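Local atomic coordinates of 4-hydroxybutyrate coenzyme A transferase (Shewanella oneidensis, PDB entry 2OAS), a protein that probably transfers coenzyme A between carboxylic acids such as acetate and 4-hydroxybutyrate, and binds coenzyme A. Residues Gln195-Leu200 and Met302-Ala307; Val316-Ile321 and Gly330-Phe335; Asp334-Ala339 and Ser347-Pro352. All blocks are in the same frame, centred on the assembly; numbering follows the deposited sequence.

Contact 1. Residues Gln195-Leu200 and Met302-Ala307. With COA (coenzyme A), chain C.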
loop_
_atom_site.group_PDB
_atom_site.type_symbol
_atom_site.label_atom_id
_atom_site.label_comp_id
_atom_site.label_asym_id
_atom_site.label_seq_id
_atom_site.Cartn_x
_atom_site.Cartn_y
_atom_site.Cartn_z
ATOM N N GLN A 195 3.460 -1.392 -27.500
ATOM C CA GLN A 195 4.587 -2.207 -27.939
ATOM C C GLN A 195 5.587 -2.435 -26.818
ATOM O O GLN A 195 6.042 -3.557 -26.602
ATOM C CB GLN A 195 5.283 -1.533 -29.124
ATOM C CG GLN A 195 4.346 -1.180 -30.273
ATOM C CD GLN A 195 5.056 -0.468 -31.418
ATOM O OE1 GLN A 195 5.752 0.538 -31.210
ATOM N NE2 GLN A 195 4.885 -0.982 -32.632
ATOM N N HIS A 196 5.932 -1.375 -26.102
ATOM C CA HIS A 196 6.886 -1.500 -25.010
ATOM C C HIS A 196 6.390 -2.460 -23.947
ATOM O O HIS A 196 7.123 -3.356 -23.532
ATOM C CB HIS A 196 7.165 -0.137 -24.375
ATOM C CG HIS A 196 7.887 0.815 -25.277
ATOM N ND1 HIS A 196 9.092 0.507 -25.873
ATOM C CD2 HIS A 196 7.584 2.076 -25.668
ATOM C CE1 HIS A 196 9.499 1.538 -26.593
ATOM N NE2 HIS A 196 8.601 2.502 -26.484
ATOM N N VAL A 197 5.143 -2.288 -23.514
ATOM C CA VAL A 197 4.585 -3.152 -22.479
ATOM C C VAL A 197 4.545 -4.597 -22.953
ATOM O O VAL A 197 4.874 -5.524 -22.207
ATOM C CB VAL A 197 3.158 -2.727 -22.089
ATOM C CG1 VAL A 197 2.695 -3.548 -20.914
ATOM C CG2 VAL A 197 3.115 -1.250 -21.749
ATOM N N ALA A 198 4.145 -4.778 -24.207
ATOM C CA ALA A 198 4.050 -6.105 -24.803
ATOM C C ALA A 198 5.336 -6.909 -24.635
ATOM O O ALA A 198 5.282 -8.124 -24.459
ATOM C CB ALA A 198 3.700 -5.984 -26.265
ATOM N N GLU A 199 6.484 -6.240 -24.691
ATOM C CA GLU A 199 7.758 -6.934 -24.538
ATOM C C GLU A 199 8.009 -7.444 -23.122
ATOM O O GLU A 199 8.832 -8.337 -22.922
ATOM C CB GLU A 199 8.919 -6.041 -24.980
ATOM C CG GLU A 199 9.145 -6.054 -26.484
ATOM C CD GLU A 199 10.320 -5.176 -26.921
ATOM O OE1 GLU A 199 10.260 -3.935 -26.714
ATOM O OE2 GLU A 199 11.306 -5.731 -27.470
ATOM N N LEU A 200 7.291 -6.888 -22.146
ATOM C CA LEU A 200 7.446 -7.329 -20.766
ATOM C C LEU A 200 6.555 -8.535 -20.473
ATOM O O LEU A 200 6.790 -9.260 -19.512
ATOM C CB LEU A 200 7.113 -6.203 -19.779
ATOM C CG LEU A 200 8.123 -5.073 -19.538
ATOM C CD1 LEU A 200 9.478 -5.645 -19.154
ATOM C CD2 LEU A 200 8.251 -4.245 -20.780
HETATM N N MSE A 302 0.660 -10.207 -14.256
HETATM C CA MSE A 302 1.088 -9.066 -15.064
HETATM C C MSE A 302 0.066 -7.967 -14.847
HETATM O O MSE A 302 -1.019 -7.985 -15.421
HETATM C CB MSE A 302 1.134 -9.458 -16.552
HETATM C CG MSE A 302 1.533 -8.343 -17.515
HETATM SE SE MSE A 302 3.402 -7.807 -17.421
HETATM C CE MSE A 302 3.174 -6.142 -16.491
ATOM N N ALA A 303 0.406 -7.020 -13.994
ATOM C CA ALA A 303 -0.501 -5.939 -13.681
ATOM C C ALA A 303 -0.150 -4.675 -14.450
ATOM O O ALA A 303 0.909 -4.092 -14.261
ATOM C CB ALA A 303 -0.477 -5.677 -12.197
ATOM N N ILE A 304 -1.062 -4.256 -15.313
ATOM C CA ILE A 304 -0.845 -3.076 -16.132
ATOM C C ILE A 304 -1.884 -2.006 -15.845
ATOM O O ILE A 304 -3.057 -2.174 -16.146
ATOM C CB ILE A 304 -0.905 -3.451 -17.619
ATOM C CG1 ILE A 304 0.157 -4.509 -17.913
ATOM C CG2 ILE A 304 -0.716 -2.232 -18.470
ATOM C CD1 ILE A 304 0.006 -5.150 -19.265
ATOM N N ASN A 305 -1.441 -0.902 -15.269
ATOM C CA ASN A 305 -2.350 0.188 -14.938
ATOM C C ASN A 305 -1.825 1.510 -15.475
ATOM O O ASN A 305 -0.750 1.564 -16.072
ATOM C CB ASN A 305 -2.513 0.268 -13.418
ATOM C CG ASN A 305 -3.203 -0.957 -12.851
ATOM O OD1 ASN A 305 -4.434 -1.003 -12.761
ATOM N ND2 ASN A 305 -2.416 -1.971 -12.488
ATOM N N SER A 306 -2.573 2.578 -15.246
ATOM C CA SER A 306 -2.155 3.884 -15.731
ATOM C C SER A 306 -2.046 4.900 -14.605
ATOM O O SER A 306 -2.332 4.597 -13.446
ATOM C CB SER A 306 -3.133 4.388 -16.794
ATOM O OG SER A 306 -2.643 5.576 -17.389
ATOM N N ALA A 307 -1.630 6.107 -14.952
ATOM C CA ALA A 307 -1.471 7.166 -13.968
ATOM C C ALA A 307 -1.598 8.563 -14.588
ATOM O O ALA A 307 -1.507 8.733 -15.794
ATOM C CB ALA A 307 -0.133 7.030 -13.281
HETATM N N1A COA C . -1.470 17.202 -15.460
HETATM C C2A COA C . -2.501 18.056 -16.046
HETATM N N3A COA C . -3.520 17.325 -16.826
HETATM C C4A COA C . -3.477 15.863 -17.010
HETATM C C5A COA C . -2.463 15.029 -16.415
HETATM C C6A COA C . -1.422 15.739 -15.635
HETATM N N6A COA C . -0.371 15.015 -15.021
HETATM N N7A COA C . -2.672 13.701 -16.749
HETATM C C8A COA C . -3.838 13.719 -17.534
HETATM N N9A COA C . -4.354 15.024 -17.703
HETATM C C1B COA C . -5.521 15.446 -18.450
HETATM C C2B COA C . -5.654 15.062 -19.956
HETATM O O2B COA C . -5.502 16.145 -20.804
HETATM C C3B COA C . -7.000 14.357 -20.114
HETATM O O3B COA C . -7.813 15.022 -21.132
HETATM P P3B COA C . -9.265 14.545 -21.545
HETATM O O7A COA C . -9.351 13.140 -21.992
HETATM O O8A COA C . -10.184 14.713 -20.379
HETATM O O9A COA C . -9.748 15.427 -22.598
HETATM C C4B COA C . -7.632 14.321 -18.774
HETATM O O4B COA C . -6.764 14.959 -17.822
HETATM C C5B COA C . -7.914 12.764 -18.643
HETATM O O5B COA C . -6.692 12.006 -18.632
HETATM P P1A COA C . -6.458 10.470 -19.218
HETATM O O1A COA C . -6.797 10.312 -20.605
HETATM O O2A COA C . -5.027 10.017 -19.042
HETATM O O3A COA C . -7.410 9.627 -18.280
HETATM P P2A COA C . -7.566 8.082 -18.371
HETATM O O4A COA C . -8.961 7.756 -18.657
HETATM O O5A COA C . -6.738 7.521 -19.423
HETATM O O6A COA C . -7.070 7.359 -17.193
HETATM C CBP COA C . -6.327 7.123 -14.788
HETATM C CCP COA C . -5.920 7.394 -16.349
HETATM C CDP COA C . -7.093 8.486 -14.657
HETATM C CEP COA C . -5.044 7.141 -13.847
HETATM C CAP COA C . -7.371 5.819 -14.573
HETATM O OAP COA C . -6.501 4.720 -14.984
HETATM C C9P COA C . -7.783 5.574 -13.116
HETATM O O9P COA C . -8.915 5.889 -12.782
HETATM N N8P COA C . -6.829 4.979 -12.252
HETATM C C7P COA C . -6.877 4.593 -10.848
HETATM C C6P COA C . -6.585 3.086 -10.502
HETATM C C5P COA C . -7.737 2.172 -10.598
HETATM O O5P COA C . -7.919 1.303 -9.739
HETATM N N4P COA C . -8.596 2.393 -11.733
HETATM C C3P COA C . -9.819 1.735 -12.166
HETATM C C2P COA C . -9.786 0.162 -12.242
HETATM S S1P COA C . -11.135 -0.626 -11.316
#

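Contact 2. Residues Val316-Ile321 and Gly330-Phe335. With COA (coenzyme A), chain C.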
loop_
_atom_site.group_PDB
_atom_site.type_symbol
_atom_site.label_atom_id
_atom_site.label_comp_id
_atom_site.label_asym_id
_atom_site.label_seq_id
_atom_site.Cartn_x
_atom_site.Cartn_y
_atom_site.Cartn_z
ATOM N N VAL A 316 3.540 7.706 -7.560
ATOM C CA VAL A 316 2.471 7.693 -8.540
ATOM C C VAL A 316 1.151 8.306 -8.078
ATOM O O VAL A 316 0.605 7.940 -7.026
ATOM C CB VAL A 316 2.211 6.243 -8.981
ATOM C CG1 VAL A 316 1.053 6.173 -9.982
ATOM C CG2 VAL A 316 3.487 5.660 -9.579
ATOM N N CYS A 317 0.648 9.244 -8.881
ATOM C CA CYS A 317 -0.616 9.924 -8.620
ATOM C C CYS A 317 -1.561 9.522 -9.723
ATOM O O CYS A 317 -1.259 9.732 -10.894
ATOM C CB CYS A 317 -0.447 11.432 -8.664
ATOM S SG CYS A 317 -2.034 12.287 -8.656
ATOM N N ALA A 318 -2.710 8.963 -9.365
ATOM C CA ALA A 318 -3.649 8.501 -10.380
ATOM C C ALA A 318 -5.130 8.745 -10.084
ATOM O O ALA A 318 -6.000 8.275 -10.826
ATOM C CB ALA A 318 -3.410 7.016 -10.634
ATOM N N ASP A 319 -5.415 9.472 -9.003
ATOM C CA ASP A 319 -6.804 9.759 -8.636
ATOM C C ASP A 319 -7.149 11.254 -8.742
ATOM O O ASP A 319 -8.302 11.645 -8.575
ATOM C CB ASP A 319 -7.091 9.252 -7.213
ATOM C CG ASP A 319 -6.481 10.135 -6.134
ATOM O OD1 ASP A 319 -5.346 10.621 -6.323
ATOM O OD2 ASP A 319 -7.138 10.331 -5.087
ATOM N N SER A 320 -6.162 12.088 -9.049
ATOM C CA SER A 320 -6.430 13.514 -9.119
ATOM C C SER A 320 -5.324 14.326 -9.790
ATOM O O SER A 320 -4.273 13.794 -10.132
ATOM C CB SER A 320 -6.626 14.035 -7.703
ATOM O OG SER A 320 -5.535 13.620 -6.899
ATOM N N ILE A 321 -5.591 15.616 -9.983
ATOM C CA ILE A 321 -4.625 16.542 -10.574
ATOM C C ILE A 321 -4.478 17.683 -9.566
ATOM O O ILE A 321 -5.221 18.666 -9.601
ATOM C CB ILE A 321 -5.115 17.106 -11.939
ATOM C CG1 ILE A 321 -5.168 15.980 -12.974
ATOM C CG2 ILE A 321 -4.171 18.200 -12.436
ATOM C CD1 ILE A 321 -5.829 16.388 -14.268
ATOM N N GLY A 330 -9.304 3.215 -6.407
ATOM C CA GLY A 330 -9.598 1.982 -7.116
ATOM C C GLY A 330 -8.869 0.766 -6.578
ATOM O O GLY A 330 -8.999 0.413 -5.407
ATOM N N GLY A 331 -8.099 0.107 -7.431
ATOM C CA GLY A 331 -7.394 -1.069 -6.975
ATOM C C GLY A 331 -6.108 -1.340 -7.716
ATOM O O GLY A 331 -5.691 -2.483 -7.818
ATOM N N GLN A 332 -5.472 -0.301 -8.231
ATOM C CA GLN A 332 -4.226 -0.497 -8.957
ATOM C C GLN A 332 -3.101 -0.843 -7.984
ATOM O O GLN A 332 -2.177 -1.575 -8.327
ATOM C CB GLN A 332 -3.840 0.770 -9.726
ATOM C CG GLN A 332 -3.400 1.904 -8.825
ATOM C CD GLN A 332 -2.677 3.015 -9.564
ATOM O OE1 GLN A 332 -2.138 3.934 -8.944
ATOM N NE2 GLN A 332 -2.666 2.941 -10.887
HETATM N N MSE A 333 -3.186 -0.317 -6.770
HETATM C CA MSE A 333 -2.143 -0.564 -5.787
HETATM C C MSE A 333 -2.129 -2.022 -5.349
HETATM O O MSE A 333 -1.090 -2.673 -5.334
HETATM C CB MSE A 333 -2.349 0.338 -4.582
HETATM C CG MSE A 333 -1.149 0.384 -3.674
HETATM SE SE MSE A 333 -1.610 1.130 -1.962
HETATM C CE MSE A 333 -2.311 -0.474 -1.166
ATOM N N ASP A 334 -3.300 -2.528 -4.981
ATOM C CA ASP A 334 -3.435 -3.915 -4.555
ATOM C C ASP A 334 -2.913 -4.855 -5.640
ATOM O O ASP A 334 -2.250 -5.846 -5.338
ATOM C CB ASP A 334 -4.897 -4.220 -4.250
ATOM C CG ASP A 334 -5.343 -3.674 -2.904
ATOM O OD1 ASP A 334 -6.559 -3.691 -2.640
ATOM O OD2 ASP A 334 -4.490 -3.238 -2.104
ATOM N N PHE A 335 -3.208 -4.538 -6.901
ATOM C CA PHE A 335 -2.756 -5.360 -8.024
ATOM C C PHE A 335 -1.257 -5.257 -8.264
ATOM O O PHE A 335 -0.615 -6.216 -8.706
ATOM C CB PHE A 335 -3.499 -4.977 -9.306
ATOM C CG PHE A 335 -4.802 -5.683 -9.471
ATOM C CD1 PHE A 335 -4.835 -7.057 -9.697
ATOM C CD2 PHE A 335 -5.994 -4.996 -9.372
ATOM C CE1 PHE A 335 -6.047 -7.735 -9.817
ATOM C CE2 PHE A 335 -7.207 -5.663 -9.487
ATOM C CZ PHE A 335 -7.232 -7.039 -9.711
HETATM N N1A COA C . -1.470 17.202 -15.460
HETATM C C2A COA C . -2.501 18.056 -16.046
HETATM N N3A COA C . -3.520 17.325 -16.826
HETATM C C4A COA C . -3.477 15.863 -17.010
HETATM C C5A COA C . -2.463 15.029 -16.415
HETATM C C6A COA C . -1.422 15.739 -15.635
HETATM N N6A COA C . -0.371 15.015 -15.021
HETATM N N7A COA C . -2.672 13.701 -16.749
HETATM C C8A COA C . -3.838 13.719 -17.534
HETATM N N9A COA C . -4.354 15.024 -17.703
HETATM C C1B COA C . -5.521 15.446 -18.450
HETATM C C2B COA C . -5.654 15.062 -19.956
HETATM O O2B COA C . -5.502 16.145 -20.804
HETATM C C3B COA C . -7.000 14.357 -20.114
HETATM O O3B COA C . -7.813 15.022 -21.132
HETATM P P3B COA C . -9.265 14.545 -21.545
HETATM O O7A COA C . -9.351 13.140 -21.992
HETATM O O8A COA C . -10.184 14.713 -20.379
HETATM O O9A COA C . -9.748 15.427 -22.598
HETATM C C4B COA C . -7.632 14.321 -18.774
HETATM O O4B COA C . -6.764 14.959 -17.822
HETATM C C5B COA C . -7.914 12.764 -18.643
HETATM O O5B COA C . -6.692 12.006 -18.632
HETATM P P1A COA C . -6.458 10.470 -19.218
HETATM O O1A COA C . -6.797 10.312 -20.605
HETATM O O2A COA C . -5.027 10.017 -19.042
HETATM O O3A COA C . -7.410 9.627 -18.280
HETATM P P2A COA C . -7.566 8.082 -18.371
HETATM O O4A COA C . -8.961 7.756 -18.657
HETATM O O5A COA C . -6.738 7.521 -19.423
HETATM O O6A COA C . -7.070 7.359 -17.193
HETATM C CBP COA C . -6.327 7.123 -14.788
HETATM C CCP COA C . -5.920 7.394 -16.349
HETATM C CDP COA C . -7.093 8.486 -14.657
HETATM C CEP COA C . -5.044 7.141 -13.847
HETATM C CAP COA C . -7.371 5.819 -14.573
HETATM O OAP COA C . -6.501 4.720 -14.984
HETATM C C9P COA C . -7.783 5.574 -13.116
HETATM O O9P COA C . -8.915 5.889 -12.782
HETATM N N8P COA C . -6.829 4.979 -12.252
HETATM C C7P COA C . -6.877 4.593 -10.848
HETATM C C6P COA C . -6.585 3.086 -10.502
HETATM C C5P COA C . -7.737 2.172 -10.598
HETATM O O5P COA C . -7.919 1.303 -9.739
HETATM N N4P COA C . -8.596 2.393 -11.733
HETATM C C3P COA C . -9.819 1.735 -12.166
HETATM C C2P COA C . -9.786 0.162 -12.242
HETATM S S1P COA C . -11.135 -0.626 -11.316
#

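Contact 3. Residues Asp334-Ala339 and Ser347-Pro352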
loop_
_atom_site.group_PDB
_atom_site.type_symbol
_atom_site.label_atom_id
_atom_site.label_comp_id
_atom_site.label_asym_id
_atom_site.label_seq_id
_atom_site.Cartn_x
_atom_site.Cartn_y
_atom_site.Cartn_z
ATOM N N ASP A 334 -3.300 -2.528 -4.981
ATOM C CA ASP A 334 -3.435 -3.915 -4.555
ATOM C C ASP A 334 -2.913 -4.855 -5.640
ATOM O O ASP A 334 -2.250 -5.846 -5.338
ATOM C CB ASP A 334 -4.897 -4.220 -4.250
ATOM C CG ASP A 334 -5.343 -3.674 -2.904
ATOM O OD1 ASP A 334 -6.559 -3.691 -2.640
ATOM O OD2 ASP A 334 -4.490 -3.238 -2.104
ATOM N N PHE A 335 -3.208 -4.538 -6.901
ATOM C CA PHE A 335 -2.756 -5.360 -8.024
ATOM C C PHE A 335 -1.257 -5.257 -8.264
ATOM O O PHE A 335 -0.615 -6.216 -8.706
ATOM C CB PHE A 335 -3.499 -4.977 -9.306
ATOM C CG PHE A 335 -4.802 -5.683 -9.471
ATOM C CD1 PHE A 335 -4.835 -7.057 -9.697
ATOM C CD2 PHE A 335 -5.994 -4.996 -9.372
ATOM C CE1 PHE A 335 -6.047 -7.735 -9.817
ATOM C CE2 PHE A 335 -7.207 -5.663 -9.487
ATOM C CZ PHE A 335 -7.232 -7.039 -9.711
ATOM N N ILE A 336 -0.705 -4.084 -7.979
ATOM C CA ILE A 336 0.721 -3.847 -8.150
ATOM C C ILE A 336 1.515 -4.551 -7.059
ATOM O O ILE A 336 2.629 -5.036 -7.308
ATOM C CB ILE A 336 1.009 -2.327 -8.167
ATOM C CG1 ILE A 336 0.466 -1.749 -9.479
ATOM C CG2 ILE A 336 2.494 -2.044 -8.034
ATOM C CD1 ILE A 336 0.695 -0.260 -9.641
ATOM N N ARG A 337 0.944 -4.620 -5.858
ATOM C CA ARG A 337 1.606 -5.294 -4.750
ATOM C C ARG A 337 1.499 -6.808 -4.944
ATOM O O ARG A 337 2.497 -7.521 -4.851
ATOM C CB ARG A 337 0.975 -4.913 -3.402
ATOM C CG ARG A 337 1.732 -5.486 -2.174
ATOM C CD ARG A 337 3.183 -5.017 -2.147
ATOM N NE ARG A 337 3.937 -5.382 -0.946
ATOM C CZ ARG A 337 3.628 -5.013 0.300
ATOM N NH1 ARG A 337 2.557 -4.265 0.530
ATOM N NH2 ARG A 337 4.412 -5.372 1.315
ATOM N N GLY A 338 0.275 -7.273 -5.217
ATOM C CA GLY A 338 0.030 -8.683 -5.425
ATOM C C GLY A 338 0.897 -9.186 -6.552
ATOM O O GLY A 338 1.388 -10.317 -6.532
ATOM N N ALA A 339 1.095 -8.331 -7.544
ATOM C CA ALA A 339 1.926 -8.682 -8.674
ATOM C C ALA A 339 3.372 -8.867 -8.211
ATOM O O ALA A 339 4.074 -9.732 -8.723
ATOM C CB ALA A 339 1.838 -7.602 -9.744
ATOM N N SER A 347 4.630 -5.680 -12.595
ATOM C CA SER A 347 3.586 -4.668 -12.693
ATOM C C SER A 347 4.144 -3.579 -13.592
ATOM O O SER A 347 5.358 -3.474 -13.779
ATOM C CB SER A 347 3.241 -4.073 -11.317
ATOM O OG SER A 347 4.249 -3.184 -10.863
ATOM N N VAL A 348 3.253 -2.765 -14.144
ATOM C CA VAL A 348 3.669 -1.702 -15.016
ATOM C C VAL A 348 2.668 -0.563 -14.982
ATOM O O VAL A 348 1.451 -0.776 -15.067
ATOM C CB VAL A 348 3.814 -2.197 -16.483
ATOM C CG1 VAL A 348 4.074 -1.040 -17.411
ATOM C CG2 VAL A 348 4.968 -3.186 -16.591
ATOM N N ILE A 349 3.197 0.647 -14.841
ATOM C CA ILE A 349 2.393 1.853 -14.840
ATOM C C ILE A 349 2.653 2.470 -16.203
ATOM O O ILE A 349 3.754 2.956 -16.453
ATOM C CB ILE A 349 2.845 2.849 -13.766
ATOM C CG1 ILE A 349 2.556 2.290 -12.381
ATOM C CG2 ILE A 349 2.080 4.146 -13.914
ATOM C CD1 ILE A 349 1.094 2.325 -12.039
ATOM N N ALA A 350 1.642 2.422 -17.074
ATOM C CA ALA A 350 1.732 2.951 -18.436
ATOM C C ALA A 350 0.963 4.252 -18.601
ATOM O O ALA A 350 -0.218 4.334 -18.269
ATOM C CB ALA A 350 1.207 1.923 -19.426
ATOM N N LEU A 351 1.639 5.269 -19.121
ATOM C CA LEU A 351 0.989 6.553 -19.338
ATOM C C LEU A 351 1.718 7.365 -20.395
ATOM O O LEU A 351 2.900 7.157 -20.648
ATOM C CB LEU A 351 0.930 7.345 -18.038
ATOM C CG LEU A 351 2.224 7.955 -17.497
ATOM C CD1 LEU A 351 1.888 8.665 -16.205
ATOM C CD2 LEU A 351 3.282 6.897 -17.254
ATOM N N PRO A 352 1.007 8.284 -21.057
ATOM C CA PRO A 352 1.632 9.125 -22.092
ATOM C C PRO A 352 2.686 10.030 -21.449
ATOM O O PRO A 352 2.479 10.513 -20.349
ATOM C CB PRO A 352 0.452 9.934 -22.624
ATOM C CG PRO A 352 -0.713 9.012 -22.433
ATOM C CD PRO A 352 -0.459 8.454 -21.055
#

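Contact 1. Residues Gln195-Leu200 and Met302-Ala307
Val197 on helix 188-200 lies over Ile304 of strand 301-305 with their CA atoms 8.4 Å apart, and three residues further along the helix Leu200 stands over Met302 at a similar CA separation of 8.7 Å. The contact itself is small and apolar. Val197 presents its CG1 branch, which lies anti to the backbone N (chi1 -174°), and this methyl meets the end of the isoleucine, CG1 to Ile304 CD1 3.5 Å. The isoleucine chain runs nearly extended from CA to CD1 (chi2 168°), and the two side chains cross obliquely. At the other end the touch is looser: the selenium of Met302, a selenomethionine, stands 4.2 Å from Leu200 O, while the leucine's branched end turns off to pack on Tyr382. Val197 also rests on Val384, so the helix touches strand 301-305 and also strand 382-385, with strand 346-350 between them. Beyond the strand, segment 302-307 reaches coenzyme A. Ser306, whose OG is hydrogen-bonded to Ala350 O, and Ala307 run beside the pantetheine arm, with Ala307 CA 3.6 Å from CEP of coenzyme A. The arrangement is that of a layered alpha/beta fold: a helix packs by aliphatic side chains on one face of a largely parallel sheet, and the loop leaving a strand's C-terminal end lines the coenzyme A pocket.

Contact 2. Residues Val316-Ile321 and Gly330-Phe335
The first torsion of Gln332 (chi1 70°) sets CG between its backbone N and carbonyl carbon, and the chain then runs extended, which carries the amide across to the segment 316-321. There OE1 lies 3.7 Å from Ala318 CB and 4.0 Å from Val316 CG1, both apolar neighbours. Its polar partners come from elsewhere: OE1 is hydrogen-bonded to Thr375 OG1 and NE2 to Ser306 O, so both ends of a buried amide have a partner, which should hold it against flipping. Replacing Gln332 by an alanine would probably leave Thr375 and the Ser306 carbonyl without these mates and open a gap beside the pantetheine arm. That arm is what the glutamine borders, since its CB is 3.7 Å from C6P of coenzyme A. Just before it, Gly331 occupies the N-cap position of helix 332-341, and its backbone N gives a short, nearly straight bond to O5P of coenzyme A (2.6 Å, 165°). Placing this carbonyl at the start of a helix is likely to polarise it. Gly330 CA is only 3.2 Å from the same O5P; a beta carbon on it would run into that oxygen. On the other segment, Ala318 CB touches the coenzyme A methyl CEP at 3.6 Å, and Ile321 CD1 reaches the adenine, 3.6 Å from N3A. Between these two, Ser320 OG binds Asp319 OD1 from above the carboxylate plane, while Asp319 OD2 forms a salt bridge with Arg377 of the second subunit. Together the two segments form a composite coenzyme A site, in which the backbone N of a glycine at a helix N-cap binds the pantetheine carbonyl, with a second glycine packed close to it, and a strand-loop-strand segment follows the ligand to its adenine.

Contact 3. Residues Asp334-Ala339 and Ser347-Pro352
Gly338 N bonds to Asp334 O at 2.9 Å, closing the helical turn that carries Ile336 against Ser347 and Ile349 of the strand. The axes of helix 334-339 and strand 347-350 come within 8.5 Å at an angle of 144°, so the strand runs back past the helix at a slant. Ile336 uses two branches. Its CG2 lies 3.5 Å from Ser347 OG, a van der Waals touch, while its other arm, extended to the tip (chi2 -179°), brings CD1 to 3.5 Å from Ile349 CD1. The two isoleucines meet at about a right angle, Ile349 being bent at its second torsion (chi2 -74°). One turn on, Ala339 CB sits 4.1 Å from Ser347 CB and also packs on Ala303. The guanidinium of Arg337 forms salt bridges with Asp334 and Glu99 of the second subunit and a cation-pi contact with Phe96 of that subunit. The helix thus has one flank on its own sheet and another at the dimer interface. With the parallel neighbour strand 301-305 earlier in the chain, helix 332-341 and strand 346-350 complete a beta-alpha-beta crossover, with a few short strands, one of which reaches coenzyme A, between strand 301-305 and the helix.

Overall arrangement
From the N terminus the three contacts follow in series, and none nests in another. Contact 1 closes the longest loop, 101 residues, bringing helix 188-200 onto strand 301-305. Contact 2 then closes a short loop of eight residues, which includes strand 324-325, the partner of strand 320-321. Contact 3 begins before contact 2 has ended, sharing Asp334 and Phe335, and after seven intervening residues returns the chain to the sheet. There strand 346-350 pairs with strand 301-305, Ala303 O to Val348 N being 2.7 Å, which joins contacts 1 and 3. Their helices lie on opposite faces of that sheet, while contacts 1 and 2 meet at coenzyme A.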